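PDB 2ARK: flavodoxin from Aquifex aeolicus, which probably serves as a low-potential electron donor to several redox enzymes, using FMN as its redox cofactor. Local coordinates for residues Val7-Asp12 / Cys92-Ser97; Glu27-Leu32 / Arg160-Val165; Trp69-Phe74 / Leu112-Asn117; Gly88-Ala93 / Ala166-Gly171. All coordinates share one frame; numbering follows the deposited sequence.

Contact 1 of 4, residues Val7-Asp12 / Cys92-Ser97; sequences VLVIYD and CAFSSS
CG of Phe94 sits between its backbone N and carbonyl carbon (chi1 58°), and this swings the ring out from strand 90-97 to meet Val9, whose CG1 lies opposite the backbone nitrogen (chi1 -176°) and points back at it. The two side chains cross at about a right angle. CG1 of Val9 comes 3.9 Å from CZ of Phe94 and 4.1 Å from its CE1, so the far corner of the ring does the touching. CB of Tyr11 adds a second apolar contact at the same CZ of Phe94, 4.2 Å away. The Tyr11 ring itself turns off in another direction, toward the ring of His41. Val9 CG1 and Tyr11 CB both approach the Phe94 ring obliquely.

The strands are not direct neighbours. Strand 55-61 runs between them in the parallel sheet, and the axes of 7-11 and 92-97 stay 9.2 Å apart at their closest, 35° from parallel. The Phe94 ring, with Val9 CG1 and Tyr11 CB on the other side, bridges that gap. Leu157 of helix 148-168 also packs on Phe94, while Ala93 and Ser95 turn toward helix 104-117, as expected for a sheet sandwiched between helices in the flavodoxin fold. In flavodoxins the loop after the first strand usually holds the FMN phosphate, and Asp12 begins that loop here.

No hydrogen bond links the two segments. The contact is buried and its side chains meet through carbon alone, so what joins these second-neighbour strands directly is van der Waals packing under the helix layer.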
loop_
_atom_site.group_PDB
_atom_site.type_symbol
_atom_site.label_atom_id
_atom_site.label_comp_id
_atom_site.label_asym_id
_atom_site.label_seq_id
_atom_site.Cartn_x
_atom_site.Cartn_y
_atom_site.Cartn_z
ATOM N N VAL A 7 -19.887 6.969 -17.796
ATOM C CA VAL A 7 -19.202 5.989 -16.941
ATOM C C VAL A 7 -18.646 4.787 -17.738
ATOM O O VAL A 7 -19.351 4.155 -18.532
ATOM C CB VAL A 7 -20.130 5.541 -15.767
ATOM C CG1 VAL A 7 -19.585 4.326 -15.027
ATOM C CG2 VAL A 7 -20.325 6.677 -14.784
ATOM N N LEU A 8 -17.372 4.487 -17.531
ATOM C CA LEU A 8 -16.711 3.321 -18.142
ATOM C C LEU A 8 -16.505 2.270 -17.079
ATOM O O LEU A 8 -15.859 2.520 -16.048
ATOM C CB LEU A 8 -15.341 3.703 -18.712
ATOM C CG LEU A 8 -14.691 2.987 -19.906
ATOM C CD1 LEU A 8 -13.184 2.938 -19.710
ATOM C CD2 LEU A 8 -15.239 1.566 -20.323
ATOM N N VAL A 9 -17.072 1.097 -17.301
ATOM C CA VAL A 9 -16.743 -0.044 -16.466
ATOM C C VAL A 9 -15.851 -0.930 -17.319
ATOM O O VAL A 9 -16.286 -1.460 -18.320
ATOM C CB VAL A 9 -17.991 -0.799 -15.948
ATOM C CG1 VAL A 9 -17.586 -1.945 -14.980
ATOM C CG2 VAL A 9 -18.923 0.169 -15.264
ATOM N N ILE A 10 -14.590 -1.055 -16.926
ATOM C CA ILE A 10 -13.638 -1.839 -17.708
ATOM C C ILE A 10 -13.094 -2.930 -16.783
ATOM O O ILE A 10 -12.795 -2.642 -15.640
ATOM C CB ILE A 10 -12.535 -0.901 -18.317
ATOM C CG1 ILE A 10 -11.623 -1.649 -19.251
ATOM C CG2 ILE A 10 -11.701 -0.141 -17.227
ATOM C CD1 ILE A 10 -10.276 -0.861 -19.453
ATOM N N TYR A 11 -13.021 -4.187 -17.233
ATOM C CA TYR A 11 -12.619 -5.305 -16.323
ATOM C C TYR A 11 -11.752 -6.335 -17.051
ATOM O O TYR A 11 -11.863 -6.517 -18.263
ATOM C CB TYR A 11 -13.850 -5.996 -15.686
ATOM C CG TYR A 11 -14.676 -6.683 -16.733
ATOM C CD1 TYR A 11 -14.500 -8.031 -17.012
ATOM C CD2 TYR A 11 -15.568 -5.960 -17.521
ATOM C CE1 TYR A 11 -15.210 -8.646 -18.048
ATOM C CE2 TYR A 11 -16.290 -6.565 -18.525
ATOM C CZ TYR A 11 -16.112 -7.904 -18.781
ATOM O OH TYR A 11 -16.815 -8.488 -19.800
ATOM N N ASP A 12 -10.870 -6.983 -16.291
ATOM C CA ASP A 12 -10.259 -8.231 -16.683
ATOM C C ASP A 12 -10.912 -9.327 -15.844
ATOM O O ASP A 12 -11.581 -9.040 -14.842
ATOM C CB ASP A 12 -8.753 -8.186 -16.442
ATOM C CG ASP A 12 -8.004 -9.312 -17.165
ATOM O OD1 ASP A 12 -8.643 -10.101 -17.876
ATOM O OD2 ASP A 12 -6.782 -9.448 -17.005
ATOM N N CYS A 92 -12.614 4.426 -9.513
ATOM C CA CYS A 92 -12.603 3.477 -8.383
ATOM C C CYS A 92 -12.224 2.084 -8.920
ATOM O O CYS A 92 -11.961 1.946 -10.118
ATOM C CB CYS A 92 -13.970 3.443 -7.723
ATOM S SG CYS A 92 -15.320 3.034 -8.885
ATOM N N ALA A 93 -12.231 1.077 -8.037
ATOM C CA ALA A 93 -11.620 -0.233 -8.270
ATOM C C ALA A 93 -12.558 -1.312 -7.787
ATOM O O ALA A 93 -13.373 -1.059 -6.898
ATOM C CB ALA A 93 -10.242 -0.339 -7.500
ATOM N N PHE A 94 -12.453 -2.517 -8.336
ATOM C CA PHE A 94 -13.132 -3.688 -7.724
ATOM C C PHE A 94 -12.395 -4.986 -8.025
ATOM O O PHE A 94 -11.604 -5.045 -8.987
ATOM C CB PHE A 94 -14.611 -3.765 -8.090
ATOM C CG PHE A 94 -14.889 -3.829 -9.588
ATOM C CD1 PHE A 94 -14.943 -2.651 -10.360
ATOM C CD2 PHE A 94 -15.182 -5.065 -10.209
ATOM C CE1 PHE A 94 -15.227 -2.708 -11.730
ATOM C CE2 PHE A 94 -15.482 -5.130 -11.587
ATOM C CZ PHE A 94 -15.489 -3.954 -12.353
ATOM N N SER A 95 -12.602 -6.018 -7.216
ATOM C CA SER A 95 -11.765 -7.203 -7.346
ATOM C C SER A 95 -12.372 -8.410 -6.647
ATOM O O SER A 95 -13.034 -8.286 -5.589
ATOM C CB SER A 95 -10.364 -6.934 -6.757
ATOM O OG SER A 95 -9.455 -8.009 -7.003
ATOM N N SER A 96 -12.139 -9.574 -7.252
ATOM C CA SER A 96 -12.618 -10.841 -6.747
ATOM C C SER A 96 -11.349 -11.617 -6.469
ATOM O O SER A 96 -10.426 -11.589 -7.290
ATOM C CB SER A 96 -13.439 -11.546 -7.833
ATOM O OG SER A 96 -13.876 -12.830 -7.420
ATOM N N SER A 97 -11.290 -12.289 -5.319
ATOM C CA SER A 97 -10.149 -13.148 -4.948
ATOM C C SER A 97 -10.622 -14.556 -4.686
ATOM O O SER A 97 -11.797 -14.819 -4.731
ATOM C CB SER A 97 -9.422 -12.599 -3.712
ATOM O OG SER A 97 -10.343 -12.400 -2.646
#

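Contact 2 of 4, residues Glu27-Leu32 / Arg160-Val165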
loop_
_atom_site.group_PDB
_atom_site.type_symbol
_atom_site.label_atom_id
_atom_site.label_comp_id
_atom_site.label_asym_id
_atom_site.label_seq_id
_atom_site.Cartn_x
_atom_site.Cartn_y
_atom_site.Cartn_z
ATOM N N GLU A 27 -24.771 -1.878 -13.805
ATOM C CA GLU A 27 -26.150 -1.735 -13.385
ATOM C C GLU A 27 -26.278 -0.698 -12.258
ATOM O O GLU A 27 -27.184 0.116 -12.269
ATOM C CB GLU A 27 -26.698 -3.082 -12.941
ATOM C CG GLU A 27 -28.133 -3.036 -12.467
ATOM C CD GLU A 27 -28.516 -4.240 -11.629
ATOM O OE1 GLU A 27 -29.228 -4.064 -10.614
ATOM O OE2 GLU A 27 -28.099 -5.360 -11.983
ATOM N N GLY A 28 -25.366 -0.734 -11.286
ATOM C CA GLY A 28 -25.296 0.296 -10.249
ATOM C C GLY A 28 -25.301 1.713 -10.829
ATOM O O GLY A 28 -26.094 2.542 -10.393
ATOM N N ALA A 29 -24.429 1.977 -11.816
ATOM C CA ALA A 29 -24.296 3.300 -12.418
ATOM C C ALA A 29 -25.503 3.684 -13.260
ATOM O O ALA A 29 -25.938 4.835 -13.243
ATOM C CB ALA A 29 -23.030 3.379 -13.257
ATOM N N ARG A 30 -26.046 2.724 -13.998
ATOM C CA ARG A 30 -27.187 2.981 -14.863
ATOM C C ARG A 30 -28.409 3.353 -14.039
ATOM O O ARG A 30 -29.338 3.973 -14.555
ATOM C CB ARG A 30 -27.495 1.774 -15.764
ATOM C CG ARG A 30 -26.504 1.599 -16.915
ATOM C CD ARG A 30 -27.043 0.638 -17.969
ATOM N NE ARG A 30 -26.535 -0.707 -17.747
ATOM C CZ ARG A 30 -25.564 -1.275 -18.468
ATOM N NH1 ARG A 30 -25.164 -2.504 -18.153
ATOM N NH2 ARG A 30 -24.996 -0.627 -19.506
ATOM N N SER A 31 -28.385 3.002 -12.750
ATOM C CA SER A 31 -29.546 3.193 -11.877
ATOM C C SER A 31 -29.757 4.672 -11.543
ATOM O O SER A 31 -30.867 5.081 -11.221
ATOM C CB SER A 31 -29.473 2.311 -10.621
ATOM O OG SER A 31 -28.702 2.910 -9.579
ATOM N N LEU A 32 -28.688 5.467 -11.637
ATOM C CA LEU A 32 -28.796 6.921 -11.505
ATOM C C LEU A 32 -29.244 7.499 -12.835
ATOM O O LEU A 32 -28.451 7.538 -13.771
ATOM C CB LEU A 32 -27.439 7.543 -11.161
ATOM C CG LEU A 32 -27.321 8.767 -10.223
ATOM C CD1 LEU A 32 -26.364 9.799 -10.812
ATOM C CD2 LEU A 32 -28.642 9.405 -9.808
ATOM N N ARG A 160 -22.293 5.123 -6.596
ATOM C CA ARG A 160 -21.501 6.211 -6.052
ATOM C C ARG A 160 -20.621 6.850 -7.127
ATOM O O ARG A 160 -20.448 8.066 -7.149
ATOM C CB ARG A 160 -20.702 5.756 -4.824
ATOM C CG ARG A 160 -20.099 6.898 -3.969
ATOM C CD ARG A 160 -21.099 7.927 -3.400
ATOM N NE ARG A 160 -22.384 7.347 -2.991
ATOM C CZ ARG A 160 -22.586 6.609 -1.888
ATOM N NH1 ARG A 160 -21.590 6.346 -1.043
ATOM N NH2 ARG A 160 -23.800 6.132 -1.634
ATOM N N LEU A 161 -20.079 6.031 -8.029
ATOM C CA LEU A 161 -19.335 6.542 -9.180
ATOM C C LEU A 161 -20.194 7.500 -9.988
ATOM O O LEU A 161 -19.754 8.609 -10.304
ATOM C CB LEU A 161 -18.893 5.397 -10.073
ATOM C CG LEU A 161 -17.615 5.488 -10.914
ATOM C CD1 LEU A 161 -17.777 4.611 -12.125
ATOM C CD2 LEU A 161 -17.137 6.911 -11.291
ATOM N N ALA A 162 -21.422 7.086 -10.289
ATOM C CA ALA A 162 -22.327 7.872 -11.125
ATOM C C ALA A 162 -22.739 9.148 -10.401
ATOM O O ALA A 162 -22.863 10.213 -11.014
ATOM C CB ALA A 162 -23.543 7.056 -11.496
ATOM N N GLU A 163 -22.942 9.025 -9.096
ATOM C CA GLU A 163 -23.244 10.147 -8.219
ATOM C C GLU A 163 -22.101 11.158 -8.124
ATOM O O GLU A 163 -22.348 12.344 -8.158
ATOM C CB GLU A 163 -23.628 9.624 -6.846
ATOM C CG GLU A 163 -25.022 8.982 -6.818
ATOM C CD GLU A 163 -25.318 8.218 -5.506
ATOM O OE1 GLU A 163 -24.342 7.844 -4.797
ATOM O OE2 GLU A 163 -26.519 7.975 -5.205
ATOM N N TRP A 164 -20.848 10.700 -8.030
ATOM C CA TRP A 164 -19.718 11.641 -7.993
ATOM C C TRP A 164 -19.557 12.340 -9.354
ATOM O O TRP A 164 -19.269 13.541 -9.421
ATOM C CB TRP A 164 -18.397 10.957 -7.609
ATOM C CG TRP A 164 -18.256 10.470 -6.179
ATOM C CD1 TRP A 164 -17.510 9.427 -5.781
ATOM C CD2 TRP A 164 -18.858 11.012 -4.982
ATOM N NE1 TRP A 164 -17.592 9.259 -4.418
ATOM C CE2 TRP A 164 -18.404 10.218 -3.896
ATOM C CE3 TRP A 164 -19.736 12.077 -4.721
ATOM C CZ2 TRP A 164 -18.797 10.438 -2.571
ATOM C CZ3 TRP A 164 -20.131 12.312 -3.393
ATOM C CH2 TRP A 164 -19.650 11.485 -2.334
ATOM N N VAL A 165 -19.739 11.578 -10.433
ATOM C CA VAL A 165 -19.779 12.168 -11.779
ATOM C C VAL A 165 -20.861 13.238 -11.886
ATOM O O VAL A 165 -20.609 14.313 -12.392
ATOM C CB VAL A 165 -19.968 11.106 -12.872
ATOM C CG1 VAL A 165 -20.400 11.757 -14.213
ATOM C CG2 VAL A 165 -18.693 10.265 -13.025
#
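OE1 of Glu163 takes a nearly straight salt-bridge hydrogen bond from NE of Arg160, 2.7 Å long with an N-H...O angle of 171°. The carboxylate oxygen lies practically in the guanidinium plane, and NH2 of Arg160 has a second anionic partner in Asp127. The aliphatic part of Glu163 faces the other segment: its CG meets CG of Leu32 at 4.1 Å. Replacing Glu163 with an alanine would probably leave Arg160 NE without its charged mate and open a gap beside Leu32.

Ala162 has the largest share of the contact on its segment. Its CB rests 3.7 Å from O of Ala29, and the small side chains let CA of Ala29 come within 5.1 Å of CA of Ala162. Leu32, in the loop after helix 17-30, lies over Ala162 and Glu163, bringing its CD1 3.5 Å from O of Ala162 and its CB 3.9 Å from CB of the same alanine. Within 27-32, OG of Ser31 donates to O of Gly28, holding the hydroxyl back on its own turn.

The end of helix 17-30 thus lies against helix 148-168 on one face of the sheet. Ala29 reaches down to Val7 and Val37 on strands 5-11 and 35-41, and Ile179 of helix 175-181 packs on Arg160 and Glu163.

Contact 3 of 4, residues Trp69-Phe74 / Leu112-Asn117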
loop_
_atom_site.group_PDB
_atom_site.type_symbol
_atom_site.label_atom_id
_atom_site.label_comp_id
_atom_site.label_asym_id
_atom_site.label_seq_id
_atom_site.Cartn_x
_atom_site.Cartn_y
_atom_site.Cartn_z
ATOM N N TRP A 69 -1.989 -8.709 -15.148
ATOM C CA TRP A 69 -1.012 -8.210 -16.075
ATOM C C TRP A 69 -1.675 -7.600 -17.328
ATOM O O TRP A 69 -1.123 -6.632 -17.911
ATOM C CB TRP A 69 0.034 -9.287 -16.398
ATOM C CG TRP A 69 -0.375 -10.374 -17.339
ATOM C CD1 TRP A 69 -0.758 -11.637 -17.006
ATOM C CD2 TRP A 69 -0.374 -10.323 -18.794
ATOM N NE1 TRP A 69 -1.010 -12.374 -18.157
ATOM C CE2 TRP A 69 -0.829 -11.577 -19.255
ATOM C CE3 TRP A 69 -0.072 -9.320 -19.740
ATOM C CZ2 TRP A 69 -0.968 -11.873 -20.625
ATOM C CZ3 TRP A 69 -0.232 -9.602 -21.095
ATOM C CH2 TRP A 69 -0.655 -10.884 -21.529
ATOM N N LYS A 70 -2.843 -8.131 -17.728
ATOM C CA LYS A 70 -3.532 -7.585 -18.897
ATOM C C LYS A 70 -4.108 -6.202 -18.573
ATOM O O LYS A 70 -4.062 -5.322 -19.422
ATOM C CB LYS A 70 -4.583 -8.551 -19.519
ATOM C CG LYS A 70 -3.996 -9.565 -20.542
ATOM C CD LYS A 70 -5.094 -10.295 -21.301
ATOM C CE LYS A 70 -4.591 -11.395 -22.221
ATOM N NZ LYS A 70 -5.699 -12.228 -22.885
HETATM N N MSE A 71 -4.605 -5.986 -17.355
HETATM C CA MSE A 71 -5.056 -4.657 -16.998
HETATM C C MSE A 71 -3.896 -3.670 -16.874
HETATM O O MSE A 71 -3.979 -2.548 -17.344
HETATM C CB MSE A 71 -5.919 -4.666 -15.750
HETATM C CG MSE A 71 -6.517 -3.313 -15.447
HETATM SE SE MSE A 71 -7.877 -2.732 -16.823
HETATM C CE MSE A 71 -9.339 -3.986 -16.418
ATOM N N LYS A 72 -2.809 -4.111 -16.256
ATOM C CA LYS A 72 -1.586 -3.342 -16.169
ATOM C C LYS A 72 -1.063 -2.978 -17.564
ATOM O O LYS A 72 -0.649 -1.830 -17.797
ATOM C CB LYS A 72 -0.534 -4.135 -15.353
ATOM C CG LYS A 72 0.716 -3.362 -15.017
ATOM C CD LYS A 72 0.496 -2.295 -13.908
ATOM C CE LYS A 72 1.415 -1.073 -14.084
ATOM N NZ LYS A 72 2.830 -1.521 -14.210
ATOM N N ARG A 73 -1.110 -3.921 -18.507
ATOM C CA ARG A 73 -0.584 -3.657 -19.861
ATOM C C ARG A 73 -1.434 -2.623 -20.608
ATOM O O ARG A 73 -0.914 -1.786 -21.345
ATOM C CB ARG A 73 -0.487 -4.953 -20.651
ATOM C CG ARG A 73 0.012 -4.831 -22.104
ATOM C CD ARG A 73 -0.884 -5.709 -22.907
ATOM N NE ARG A 73 -0.175 -6.804 -23.472
ATOM C CZ ARG A 73 -0.700 -7.937 -23.932
ATOM N NH1 ARG A 73 0.147 -8.807 -24.445
ATOM N NH2 ARG A 73 -2.013 -8.231 -23.865
ATOM N N PHE A 74 -2.741 -2.674 -20.394
ATOM C CA PHE A 74 -3.632 -1.718 -20.974
ATOM C C PHE A 74 -3.308 -0.283 -20.519
ATOM O O PHE A 74 -3.265 0.668 -21.336
ATOM C CB PHE A 74 -5.084 -2.084 -20.626
ATOM C CG PHE A 74 -6.085 -1.131 -21.193
ATOM C CD1 PHE A 74 -6.566 -1.305 -22.499
ATOM C CD2 PHE A 74 -6.529 -0.048 -20.443
ATOM C CE1 PHE A 74 -7.488 -0.404 -23.052
ATOM C CE2 PHE A 74 -7.443 0.851 -20.983
ATOM C CZ PHE A 74 -7.922 0.674 -22.294
ATOM N N LEU A 112 -6.093 1.427 -7.621
ATOM C CA LEU A 112 -6.139 2.826 -7.227
ATOM C C LEU A 112 -4.799 3.564 -7.417
ATOM O O LEU A 112 -4.778 4.729 -7.811
ATOM C CB LEU A 112 -6.654 2.979 -5.784
ATOM C CG LEU A 112 -8.128 2.579 -5.581
ATOM C CD1 LEU A 112 -8.494 2.483 -4.078
ATOM C CD2 LEU A 112 -9.115 3.461 -6.334
ATOM N N THR A 113 -3.686 2.891 -7.161
ATOM C CA THR A 113 -2.401 3.536 -7.306
ATOM C C THR A 113 -2.037 3.766 -8.750
ATOM O O THR A 113 -1.410 4.758 -9.099
ATOM C CB THR A 113 -1.267 2.903 -6.409
ATOM O OG1 THR A 113 -0.116 2.538 -7.193
ATOM C CG2 THR A 113 -1.768 1.750 -5.661
HETATM N N MSE A 114 -2.480 2.862 -9.591
HETATM C CA MSE A 114 -2.314 2.969 -11.011
HETATM C C MSE A 114 -3.168 4.134 -11.545
HETATM O O MSE A 114 -2.695 4.956 -12.327
HETATM C CB MSE A 114 -2.744 1.636 -11.601
HETATM C CG MSE A 114 -2.334 1.393 -12.990
HETATM SE SE MSE A 114 -3.020 -0.352 -13.628
HETATM C CE MSE A 114 -5.073 -0.188 -13.302
ATOM N N LEU A 115 -4.408 4.207 -11.090
ATOM C CA LEU A 115 -5.311 5.265 -11.462
ATOM C C LEU A 115 -4.819 6.616 -10.985
ATOM O O LEU A 115 -4.918 7.605 -11.726
ATOM C CB LEU A 115 -6.732 5.001 -10.935
ATOM C CG LEU A 115 -7.406 3.759 -11.518
ATOM C CD1 LEU A 115 -8.539 3.291 -10.599
ATOM C CD2 LEU A 115 -7.907 3.945 -12.932
HETATM N N MSE A 116 -4.282 6.676 -9.765
HETATM C CA MSE A 116 -3.773 7.938 -9.248
HETATM C C MSE A 116 -2.625 8.446 -10.054
HETATM O O MSE A 116 -2.429 9.662 -10.192
HETATM C CB MSE A 116 -3.373 7.833 -7.795
HETATM C CG MSE A 116 -4.572 7.917 -6.913
HETATM SE SE MSE A 116 -4.096 7.990 -5.008
HETATM C CE MSE A 116 -3.396 6.049 -4.779
ATOM N N ASN A 117 -1.872 7.513 -10.611
ATOM C CA ASN A 117 -0.695 7.879 -11.360
ATOM C C ASN A 117 -1.072 8.706 -12.584
ATOM O O ASN A 117 -0.301 9.550 -13.016
ATOM C CB ASN A 117 0.070 6.623 -11.756
ATOM C CG ASN A 117 1.499 6.899 -12.079
ATOM O OD1 ASN A 117 1.828 7.247 -13.213
ATOM N ND2 ASN A 117 2.379 6.712 -11.091
#
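Met114 reaches out from helix 104-117 like a finger and is met by two residues of helix 69-78 that approach it differently: Met71 stands at about a right angle to it, while Lys72 slants across it. Met71 and Met114 are both selenomethionines in this model. The methyl CE of Met114 touches CG of Met71 at 4.1 Å. One atom further back, SE of Met114 lies 4.0 Å from CD of Lys72 and 4.2 Å from CA of the same lysine, so the selenium rests against the root and the aliphatic shaft of that side chain.

Torsions explain the reach. Met114 carries CG opposite its backbone N (chi1 -165°) and runs extended through SE before turning at chi3 (56°), which tips CE toward Met71. Lys72 instead folds at chi2, chi3 and chi4, and its ammonium group leaves the contact. The aliphatic part of the lysine packs on Met114, while NZ makes a salt bridge with Asp76 of its own chain and hydrogen bonds to O of Val67 and O of Asn63 in the third subunit.

The backbones stay well separated, with CA of Lys72 8.2 Å from CA of Met114, and the long side chains fill the distance. Helices 69-78 and 104-117 lie on the same face of the sheet. Met71 and Phe74 press on Ile10 of strand 5-11, Leu112 and Leu115 lie on Val122 of strand 121-128, and Phe75, the residue after Phe74, packs against Met114 and Leu115.

Contact 4 of 4, residues Gly88-Ala93 / Ala166-Gly171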
loop_
_atom_site.group_PDB
_atom_site.type_symbol
_atom_site.label_atom_id
_atom_site.label_comp_id
_atom_site.label_asym_id
_atom_site.label_seq_id
_atom_site.Cartn_x
_atom_site.Cartn_y
_atom_site.Cartn_z
ATOM N N GLY A 88 -7.863 14.329 -13.673
ATOM C CA GLY A 88 -9.150 14.766 -13.135
ATOM C C GLY A 88 -10.355 13.938 -13.557
ATOM O O GLY A 88 -11.494 14.339 -13.320
ATOM N N LYS A 89 -10.118 12.794 -14.198
ATOM C CA LYS A 89 -11.169 11.794 -14.329
ATOM C C LYS A 89 -11.367 11.226 -12.952
ATOM O O LYS A 89 -10.457 11.304 -12.125
ATOM C CB LYS A 89 -10.825 10.699 -15.347
ATOM C CG LYS A 89 -11.097 11.136 -16.759
ATOM C CD LYS A 89 -10.627 10.132 -17.785
ATOM C CE LYS A 89 -10.362 10.859 -19.097
ATOM N NZ LYS A 89 -11.576 11.550 -19.590
ATOM N N ILE A 90 -12.565 10.697 -12.703
ATOM C CA ILE A 90 -12.939 10.119 -11.423
ATOM C C ILE A 90 -12.960 8.609 -11.604
ATOM O O ILE A 90 -13.519 8.118 -12.593
ATOM C CB ILE A 90 -14.319 10.653 -10.955
ATOM C CG1 ILE A 90 -14.231 12.170 -10.729
ATOM C CG2 ILE A 90 -14.779 9.949 -9.689
ATOM C CD1 ILE A 90 -15.543 12.872 -10.577
ATOM N N ALA A 91 -12.321 7.878 -10.680
ATOM C CA ALA A 91 -12.167 6.422 -10.797
ATOM C C ALA A 91 -12.239 5.706 -9.457
ATOM O O ALA A 91 -11.993 6.302 -8.414
ATOM C CB ALA A 91 -10.865 6.068 -11.502
ATOM N N CYS A 92 -12.614 4.426 -9.513
ATOM C CA CYS A 92 -12.603 3.477 -8.383
ATOM C C CYS A 92 -12.224 2.084 -8.920
ATOM O O CYS A 92 -11.961 1.946 -10.118
ATOM C CB CYS A 92 -13.970 3.443 -7.723
ATOM S SG CYS A 92 -15.320 3.034 -8.885
ATOM N N ALA A 93 -12.231 1.077 -8.037
ATOM C CA ALA A 93 -11.620 -0.233 -8.270
ATOM C C ALA A 93 -12.558 -1.312 -7.787
ATOM O O ALA A 93 -13.373 -1.059 -6.898
ATOM C CB ALA A 93 -10.242 -0.339 -7.500
ATOM N N ALA A 166 -22.047 12.940 -11.374
ATOM C CA ALA A 166 -23.205 13.833 -11.404
ATOM C C ALA A 166 -22.996 15.104 -10.592
ATOM O O ALA A 166 -23.459 16.188 -10.984
ATOM C CB ALA A 166 -24.434 13.095 -10.888
ATOM N N ILE A 167 -22.338 14.961 -9.445
ATOM C CA ILE A 167 -22.077 16.084 -8.537
ATOM C C ILE A 167 -20.984 16.980 -9.093
ATOM O O ILE A 167 -21.195 18.176 -9.290
ATOM C CB ILE A 167 -21.716 15.592 -7.103
ATOM C CG1 ILE A 167 -22.969 15.049 -6.418
ATOM C CG2 ILE A 167 -21.108 16.705 -6.249
ATOM C CD1 ILE A 167 -22.666 14.247 -5.158
ATOM N N PHE A 168 -19.839 16.373 -9.381
ATOM C CA PHE A 168 -18.622 17.088 -9.708
ATOM C C PHE A 168 -18.420 17.447 -11.168
ATOM O O PHE A 168 -17.734 18.422 -11.442
ATOM C CB PHE A 168 -17.410 16.315 -9.172
ATOM C CG PHE A 168 -17.466 16.095 -7.691
ATOM C CD1 PHE A 168 -17.462 14.805 -7.165
ATOM C CD2 PHE A 168 -17.575 17.194 -6.813
ATOM C CE1 PHE A 168 -17.531 14.598 -5.785
ATOM C CE2 PHE A 168 -17.654 17.007 -5.444
ATOM C CZ PHE A 168 -17.638 15.700 -4.922
ATOM N N VAL A 169 -18.979 16.692 -12.109
ATOM C CA VAL A 169 -18.853 17.133 -13.504
ATOM C C VAL A 169 -20.134 17.690 -14.096
ATOM O O VAL A 169 -20.089 18.680 -14.827
ATOM C CB VAL A 169 -18.094 16.138 -14.472
ATOM C CG1 VAL A 169 -17.321 15.053 -13.695
ATOM C CG2 VAL A 169 -18.995 15.547 -15.509
ATOM N N ASP A 170 -21.271 17.079 -13.761
ATOM C CA ASP A 170 -22.557 17.598 -14.203
ATOM C C ASP A 170 -22.997 18.775 -13.336
ATOM O O ASP A 170 -23.717 19.654 -13.789
ATOM C CB ASP A 170 -23.644 16.527 -14.183
ATOM C CG ASP A 170 -24.947 17.017 -14.824
ATOM O OD1 ASP A 170 -26.000 17.087 -14.124
ATOM O OD2 ASP A 170 -24.905 17.378 -16.032
ATOM N N GLY A 171 -22.574 18.774 -12.081
ATOM C CA GLY A 171 -22.821 19.892 -11.211
ATOM C C GLY A 171 -24.100 19.854 -10.407
ATOM O O GLY A 171 -24.498 20.888 -9.910
#
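CD1 of Ile90 makes the contact between 88-93 and 166-171, where the start of strand 90-97 meets the end of helix 148-168 in the alpha-beta-alpha sandwich of the flavodoxin fold. It lies 4.2 Å from CB of Phe168 and equally 4.2 Å from CG1 of Val169, fitting between the base of Phe168 and a methyl of Val169, its neighbour in sequence. Ile90 crosses Phe168 at about a right angle, whereas it and Val169 slide past each other in opposite senses. With CG1 opposite the carbonyl carbon (chi1 -63°) and the chain extended beyond it, Ile90 sends this methyl to its full length toward the helix. O of Trp164, one turn earlier in the helix, also lies near that methyl.

Next come the groups that set these residues in place. Ile90 is fixed in the sheet by backbone hydrogen bonds with Asp54 and Leu56, around the start of strand 55-61, and Asp54 also packs on Val169. Leu121 of the second subunit packs on Ile90, and Gly88 of that same subunit on Phe168, so the contact borders the interface. Beyond the helix, Gly171 turns the chain away with a positive phi of 90°, a conformation a side chain would crowd against the preceding carbonyl. The Phe168 ring is backed by its neighbour in sequence: CG2 of Ile167 sits 3.5 Å above one face, displaced toward the rim.

How the contacts relate
Contacts 1 and 4 share strand 90-97, contact 4 at its beginning and contact 1 further along, their centres about 16 Å apart. Contacts 2 and 4 share helix 148-168, their centres about 10 Å apart. Contact 2 is on the face of the sheet covered by helices 17-30 and 148-168, contact 3 on the other, under helices 69-78 and 104-117, about 22 Å away between centres. Contact 1 lies between, touching contact 2 where Val7 meets Leu161 and contact 3 where Met71 packs on Tyr11 and Asp12; both helix layers thus pack on one parallel sheet. Along the chain contact 3 falls between the two segments of contact 2, while most other pairs interleave. Contacts 2, 3 and 4 border the second subunit.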